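Local coordinates for bifunctional protein PutA (Bdellovibrio bacteriovorus, PDB 5UR2) that probably oxidises proline to glutamate in two steps, pairing a flavin-dependent proline dehydrogenase with an NAD-dependent L-glutamate gamma-semialdehyde dehydrogenase, at residues D959-K962 with Q963-P967. Numbering follows the deposited sequence.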
ATOM      1  N   ASP B 959      -6.586   2.410  -2.530  1.00 20.05           N
ATOM      2  CA  ASP B 959      -6.429   3.624  -1.726  1.00 16.96           C
ATOM      3  C   ASP B 959      -7.724   4.056  -1.057  1.00 18.30           C
ATOM      4  O   ASP B 959      -7.692   4.950  -0.206  1.00 19.80           O
ATOM      5  CB  ASP B 959      -5.891   4.801  -2.580  1.00 17.25           C
ATOM      6  CG  ASP B 959      -4.486   4.537  -3.138  1.00 24.11           C
ATOM      7  OD1 ASP B 959      -3.675   3.864  -2.453  1.00 20.69           O
ATOM      8  OD2 ASP B 959      -4.211   4.958  -4.286  1.00 25.95           O
ATOM      9  N   TYR B 960      -8.860   3.447  -1.410  1.00 14.15           N
ATOM     10  CA  TYR B 960     -10.148   4.056  -1.076  1.00 13.80           C
ATOM     11  C   TYR B 960     -10.452   3.997   0.422  1.00 24.34           C
ATOM     12  O   TYR B 960     -10.840   5.006   1.024  1.00 20.55           O
ATOM     13  CB  TYR B 960     -11.267   3.393  -1.859  1.00 17.28           C
ATOM     14  CG  TYR B 960     -12.588   4.074  -1.638  1.00 17.00           C
ATOM     15  CD1 TYR B 960     -12.840   5.327  -2.195  1.00 17.86           C
ATOM     16  CD2 TYR B 960     -13.570   3.488  -0.874  1.00 16.48           C
ATOM     17  CE1 TYR B 960     -14.046   5.974  -2.006  1.00 18.89           C
ATOM     18  CE2 TYR B 960     -14.798   4.124  -0.677  1.00 21.83           C
ATOM     19  CZ  TYR B 960     -15.023   5.371  -1.245  1.00 19.74           C
ATOM     20  OH  TYR B 960     -16.215   6.018  -1.052  1.00 22.62           O
ATOM     21  N   LEU B 961     -10.302   2.820   1.032  1.00 20.40           N
ATOM     22  CA  LEU B 961     -10.671   2.641   2.433  1.00 20.95           C
ATOM     23  C   LEU B 961      -9.892   3.576   3.365  1.00 21.11           C
ATOM     24  O   LEU B 961     -10.438   4.026   4.386  1.00 21.25           O
ATOM     25  CB  LEU B 961     -10.447   1.184   2.839  1.00 17.05           C
ATOM     26  CG  LEU B 961     -11.008   0.763   4.191  1.00 25.38           C
ATOM     27  CD1 LEU B 961     -12.510   1.085   4.231  1.00 23.75           C
ATOM     28  CD2 LEU B 961     -10.729  -0.726   4.433  1.00 25.37           C
ATOM     29  N   LYS B 962      -8.635   3.888   3.026  1.00 17.61           N
ATOM     30  CA  LYS B 962      -7.808   4.761   3.860  1.00 22.59           C
ATOM     31  C   LYS B 962      -8.359   6.180   3.976  1.00 21.19           C
ATOM     32  O   LYS B 962      -8.051   6.879   4.956  1.00 19.55           O
ATOM     33  CB  LYS B 962      -6.381   4.813   3.307  1.00 18.62           C
ATOM     34  CG  LYS B 962      -5.640   3.464   3.373  1.00 18.62           C
ATOM     35  CD  LYS B 962      -4.303   3.573   2.667  1.00 21.32           C
ATOM     36  CE  LYS B 962      -3.541   2.283   2.730  1.00 21.65           C
ATOM     37  NZ  LYS B 962      -2.164   2.442   2.195  1.00 18.60           N
ATOM     38  N   GLN B 963      -9.151   6.628   3.003  1.00 16.53           N
ATOM     39  CA  GLN B 963      -9.766   7.956   3.085  1.00 17.74           C
ATOM     40  C   GLN B 963     -10.712   8.079   4.275  1.00 22.35           C
ATOM     41  O   GLN B 963     -11.013   9.198   4.708  1.00 21.65           O
ATOM     42  CB  GLN B 963     -10.529   8.257   1.794  1.00 14.41           C
ATOM     43  CG  GLN B 963      -9.660   8.503   0.566  1.00 29.54           C
ATOM     44  CD  GLN B 963      -9.021   9.874   0.597  1.00 39.20           C
ATOM     45  OE1 GLN B 963      -7.924  10.047   1.125  1.00 39.85           O
ATOM     46  NE2 GLN B 963      -9.738  10.874   0.087  1.00 38.27           N
ATOM     47  N   TYR B 964     -11.222   6.955   4.775  1.00 19.27           N
ATOM     48  CA  TYR B 964     -12.102   6.924   5.931  1.00 19.57           C
ATOM     49  C   TYR B 964     -11.341   6.736   7.237  1.00 17.07           C
ATOM     50  O   TYR B 964     -11.972   6.516   8.274  1.00 14.51           O
ATOM     51  CB  TYR B 964     -13.141   5.802   5.769  1.00 13.98           C
ATOM     52  CG  TYR B 964     -14.091   6.047   4.617  1.00 19.01           C
ATOM     53  CD1 TYR B 964     -13.768   5.658   3.318  1.00 19.37           C
ATOM     54  CD2 TYR B 964     -15.302   6.690   4.830  1.00 20.56           C
ATOM     55  CE1 TYR B 964     -14.645   5.894   2.258  1.00 20.83           C
ATOM     56  CE2 TYR B 964     -16.182   6.920   3.799  1.00 25.89           C
ATOM     57  CZ  TYR B 964     -15.855   6.523   2.517  1.00 25.07           C
ATOM     58  OH  TYR B 964     -16.761   6.786   1.517  1.00 22.89           O
ATOM     59  N   MET B 965     -10.010   6.849   7.210  1.00 16.11           N
ATOM     60  CA  MET B 965      -9.164   6.552   8.359  1.00 20.61           C
ATOM     61  C   MET B 965      -8.102   7.637   8.489  1.00 22.66           C
ATOM     62  O   MET B 965      -7.975   8.512   7.629  1.00 21.86           O
ATOM     63  CB  MET B 965      -8.531   5.145   8.239  1.00 14.82           C
ATOM     64  CG  MET B 965      -9.588   4.055   8.213  1.00 21.03           C
ATOM     65  SD  MET B 965      -8.968   2.353   8.273  1.00 26.48           S
ATOM     66  CE  MET B 965      -7.883   2.342   6.863  1.00 15.09           C
ATOM     67  N   GLU B 966      -7.382   7.606   9.616  1.00 19.91           N
ATOM     68  CA  GLU B 966      -6.198   8.403   9.877  1.00 21.49           C
ATOM     69  C   GLU B 966      -4.997   7.486  10.044  1.00 15.07           C
ATOM     70  O   GLU B 966      -5.082   6.481  10.762  1.00 17.73           O
ATOM     71  CB  GLU B 966      -6.331   9.273  11.151  1.00 18.07           C
ATOM     72  CG  GLU B 966      -7.276  10.451  11.053  1.00 21.83           C
ATOM     73  CD  GLU B 966      -6.766  11.513  10.134  1.00 27.26           C
ATOM     74  OE1 GLU B 966      -5.522  11.711  10.088  1.00 27.17           O
ATOM     75  OE2 GLU B 966      -7.606  12.145   9.448  1.00 28.20           O
ATOM     76  N   PRO B 967      -3.870   7.813   9.429  1.00 16.79           N
ATOM     77  CA  PRO B 967      -2.641   7.065   9.707  1.00 18.66           C
ATOM     78  C   PRO B 967      -2.093   7.459  11.066  1.00 24.75           C
ATOM     79  O   PRO B 967      -2.239   8.604  11.504  1.00 25.38           O
ATOM     80  CB  PRO B 967      -1.695   7.522   8.592  1.00 16.30           C
ATOM     81  CG  PRO B 967      -2.127   8.991   8.371  1.00 15.63           C
ATOM     82  CD  PRO B 967      -3.630   8.994   8.561  1.00 15.38           C
TER
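Tyr964 reaches back along the chain to Tyr960, and its side chain can be followed outward atom by atom. Tyr964 CB lies 3.5 Å from Leu961 O; with CG set beside the backbone N (chi1 -65°), the ring comes to lie alongside the preceding turn, with Leu961 O at its edge. Tyr964 CD1 passes 3.8 Å from Tyr960 O. Further out, Tyr964 CE1 lies 3.4 Å from Tyr960 CE2. The planes stand at 65° with centroids 5.4 Å apart, which identifies an offset edge-to-face pair, the edge of Tyr964 turned to the face of Tyr960. Tyr964 CZ comes near Tyr960 OH, and at the tip Tyr964 OH and Tyr960 OH share a hydrogen bond of 2.7 Å, so the two hydroxyls are bonded while ring edge meets ring face.

The backbone beneath is wound in successive i to i+3 hydrogen bonds: Gln963 N to Tyr960 O, Tyr964 N to Leu961 O and Met965 N to Lys962 O, the last measuring 3.0 Å. These overlapping turns deliver the chain into strand 965-973 of the aldehyde dehydrogenase region; this strand runs antiparallel to strand 623-638. Both tyrosines also pack on Ala654 of helix 646-657 and on Ile744, and the Tyr960 side chain is about 7 Å from that of Glu746, a predicted active-site residue.

Met965 bends at its last torsion (chi3 -56°), bringing Met965 CE to 3.9 Å from Lys962 CA and into loose apolar contact with Leu961 CG. On the subunit interface, Asp959 OD2 is hydrogen-bonded to Tyr627 and Tyr629 of the second subunit, while Asp959 OD1 forms a salt bridge with Lys962 of that subunit, and Lys962 NZ makes the matching salt bridge to Asp959 OD1 of the second subunit.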